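Local coordinates for protelomerase (Agrobacterium tumefaciens, PDB 4F43), which generates and protects the covalently closed hairpin ends of the bacterium's linear chromosome, acting as a telomere resolvase on DNA, at residues I143-L147 against A212-L216. The protein carries 1 engineered substitution. Sequence-based numbering, arbitrary orientation.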
ATOM      1  N   ILE A 143       3.666 -13.252 -12.805  1.00 34.29           N
ATOM      2  CA  ILE A 143       3.761 -14.060 -11.596  1.00 33.52           C
ATOM      3  C   ILE A 143       3.439 -13.210 -10.373  1.00 34.79           C
ATOM      4  O   ILE A 143       2.781 -13.670  -9.440  1.00 34.01           O
ATOM      5  CB  ILE A 143       5.168 -14.667 -11.430  1.00 34.48           C
ATOM      6  CG1 ILE A 143       5.568 -15.452 -12.679  1.00 34.77           C
ATOM      7  CG2 ILE A 143       5.227 -15.559 -10.198  1.00 32.28           C
ATOM      8  CD1 ILE A 143       6.923 -16.113 -12.570  1.00 33.29           C
ATOM      9  N   GLY A 144       3.900 -11.964 -10.394  1.00 41.10           N
ATOM     10  CA  GLY A 144       3.607 -11.021  -9.331  1.00 38.00           C
ATOM     11  C   GLY A 144       2.121 -10.742  -9.206  1.00 35.01           C
ATOM     12  O   GLY A 144       1.569 -10.790  -8.108  1.00 42.04           O
ATOM     13  N   ILE A 145       1.478 -10.457 -10.335  1.00 28.21           N
ATOM     14  CA  ILE A 145       0.039 -10.209 -10.368  1.00 25.75           C
ATOM     15  C   ILE A 145      -0.744 -11.395  -9.814  1.00 22.91           C
ATOM     16  O   ILE A 145      -1.603 -11.239  -8.941  1.00 30.38           O
ATOM     17  CB  ILE A 145      -0.447  -9.939 -11.801  1.00 25.03           C
ATOM     18  CG1 ILE A 145       0.335  -8.784 -12.423  1.00 21.63           C
ATOM     19  CG2 ILE A 145      -1.942  -9.648 -11.812  1.00 22.86           C
ATOM     20  CD1 ILE A 145       0.239  -8.737 -13.925  1.00 27.71           C
ATOM     21  N   GLY A 146      -0.439 -12.581 -10.333  1.00 17.60           N
ATOM     22  CA  GLY A 146      -1.084 -13.800  -9.885  1.00 19.12           C
ATOM     23  C   GLY A 146      -0.869 -14.042  -8.405  1.00 21.98           C
ATOM     24  O   GLY A 146      -1.751 -14.550  -7.713  1.00 24.41           O
ATOM     25  N   LEU A 147       0.311 -13.670  -7.919  1.00 24.19           N
ATOM     26  CA  LEU A 147       0.637 -13.809  -6.506  1.00 21.08           C
ATOM     27  C   LEU A 147      -0.213 -12.857  -5.671  1.00 17.35           C
ATOM     28  O   LEU A 147      -0.669 -13.215  -4.589  1.00 15.76           O
ATOM     29  CB  LEU A 147       2.125 -13.546  -6.272  1.00 29.04           C
ATOM     30  CG  LEU A 147       2.872 -14.575  -5.423  1.00 24.35           C
ATOM     31  CD1 LEU A 147       2.439 -15.980  -5.793  1.00 17.43           C
ATOM     32  CD2 LEU A 147       4.371 -14.416  -5.613  1.00 26.85           C
ATOM     33  N   ALA A 212       5.831 -20.634  -7.714  1.00 48.89           N
ATOM     34  CA  ALA A 212       5.765 -19.385  -8.470  1.00 40.69           C
ATOM     35  C   ALA A 212       6.582 -18.280  -7.811  1.00 45.62           C
ATOM     36  O   ALA A 212       7.215 -17.473  -8.490  1.00 41.64           O
ATOM     37  CB  ALA A 212       4.323 -18.946  -8.638  1.00 29.52           C
ATOM     38  N   TYR A 213       6.559 -18.251  -6.483  1.00 55.47           N
ATOM     39  CA  TYR A 213       7.332 -17.279  -5.723  1.00 57.54           C
ATOM     40  C   TYR A 213       8.824 -17.571  -5.833  1.00 58.46           C
ATOM     41  O   TYR A 213       9.637 -16.657  -6.006  1.00 65.53           O
ATOM     42  CB  TYR A 213       6.897 -17.279  -4.257  1.00 50.91           C
ATOM     43  CG  TYR A 213       7.842 -16.540  -3.338  1.00 51.57           C
ATOM     44  CD1 TYR A 213       7.869 -15.152  -3.304  1.00 52.04           C
ATOM     45  CD2 TYR A 213       8.707 -17.233  -2.500  1.00 54.60           C
ATOM     46  CE1 TYR A 213       8.733 -14.475  -2.464  1.00 58.26           C
ATOM     47  CE2 TYR A 213       9.574 -16.566  -1.658  1.00 57.07           C
ATOM     48  CZ  TYR A 213       9.583 -15.187  -1.643  1.00 62.10           C
ATOM     49  OH  TYR A 213      10.444 -14.516  -0.806  1.00 66.91           O
ATOM     50  N   LYS A 214       9.175 -18.850  -5.737  1.00 47.63           N
ATOM     51  CA  LYS A 214      10.568 -19.270  -5.833  1.00 47.62           C
ATOM     52  C   LYS A 214      11.136 -18.922  -7.205  1.00 43.73           C
ATOM     53  O   LYS A 214      12.318 -18.604  -7.337  1.00 45.98           O
ATOM     54  CB  LYS A 214      10.701 -20.769  -5.566  1.00 57.68           C
ATOM     55  CG  LYS A 214      12.097 -21.195  -5.150  1.00 62.78           C
ATOM     56  CD  LYS A 214      12.523 -20.481  -3.877  1.00 69.46           C
ATOM     57  CE  LYS A 214      13.936 -20.866  -3.468  1.00 70.39           C
ATOM     58  NZ  LYS A 214      14.370 -20.143  -2.240  1.00 66.32           N
ATOM     59  N   ARG A 215      10.283 -18.979  -8.224  1.00 46.96           N
ATOM     60  CA  ARG A 215      10.676 -18.573  -9.568  1.00 53.38           C
ATOM     61  C   ARG A 215      10.774 -17.055  -9.667  1.00 56.59           C
ATOM     62  O   ARG A 215      11.670 -16.521 -10.320  1.00 63.88           O
ATOM     63  CB  ARG A 215       9.675 -19.096 -10.599  1.00 62.73           C
ATOM     64  CG  ARG A 215       9.671 -20.606 -10.755  1.00 68.97           C
ATOM     65  CD  ARG A 215       8.503 -21.054 -11.614  1.00 73.37           C
ATOM     66  NE  ARG A 215       8.508 -20.402 -12.919  1.00 77.12           N
ATOM     67  CZ  ARG A 215       7.414 -20.143 -13.628  1.00 74.15           C
ATOM     68  NH1 ARG A 215       6.221 -20.475 -13.153  1.00 67.93           N
ATOM     69  NH2 ARG A 215       7.511 -19.547 -14.808  1.00 72.91           N
ATOM     70  N   LEU A 216       9.840 -16.369  -9.014  1.00 57.18           N
ATOM     71  CA  LEU A 216       9.793 -14.911  -9.015  1.00 50.62           C
ATOM     72  C   LEU A 216      11.063 -14.304  -8.434  1.00 50.87           C
ATOM     73  O   LEU A 216      11.612 -13.348  -8.980  1.00 54.56           O
ATOM     74  CB  LEU A 216       8.585 -14.421  -8.213  1.00 50.09           C
ATOM     75  CG  LEU A 216       8.552 -12.929  -7.869  1.00 45.17           C
ATOM     76  CD1 LEU A 216       8.143 -12.092  -9.074  1.00 44.86           C
ATOM     77  CD2 LEU A 216       7.634 -12.666  -6.684  1.00 50.91           C
TER
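Ile143 reaches from helix 140-151 into the surface of helix 206-217, and its two branches take different tasks. With chi1 at -54° CG1 lies beside the backbone N, which leaves CG2 anti to that N, and this methyl presses down on the backbone of the other helix, lying 3.8 Å from Ala212 CB and close to Ala212 O, a carbonyl already engaged by Leu216 N inside its own helix. A small methyl side chain suits Ala212 here, because it lets the branched isoleucine sit so near the helix. The longer branch of Ile143 extends to CD1, which lies over the centre of one face of the Arg215 guanidinium, 4.1 Å above its plane. Arg215 gets there through a bend at chi3 (56°), so that its flat group covers the end of the isoleucine while NH2 makes a weak hydrogen bond to Ser137 O.

One turn further on, Leu147 CD2 meets Leu216 CD2 at 3.9 Å and Tyr213 CB at 4.1 Å, near the plane of the tyrosine ring and at its edge. The ring itself leads away from helix 140-151: it packs edge-to-face on Phe164, and its hydroxyl is hydrogen-bonded to Ala162 O. Leu216 CD1 lies 4.4 Å from Gly144 N, a loose contact.

The segment axes pass 10.1 Å apart at 142°, with van der Waals packing between them. Ile145 packs on Leu241, Thr244 and Leu248 of helix 230-248, so helix 140-151 contacts two helices. Its meeting with helix 206-217 is roughly antiparallel helix-helix packing of mainly apolar side chains within the telomere resolvase ResT/TelK catalytic domain.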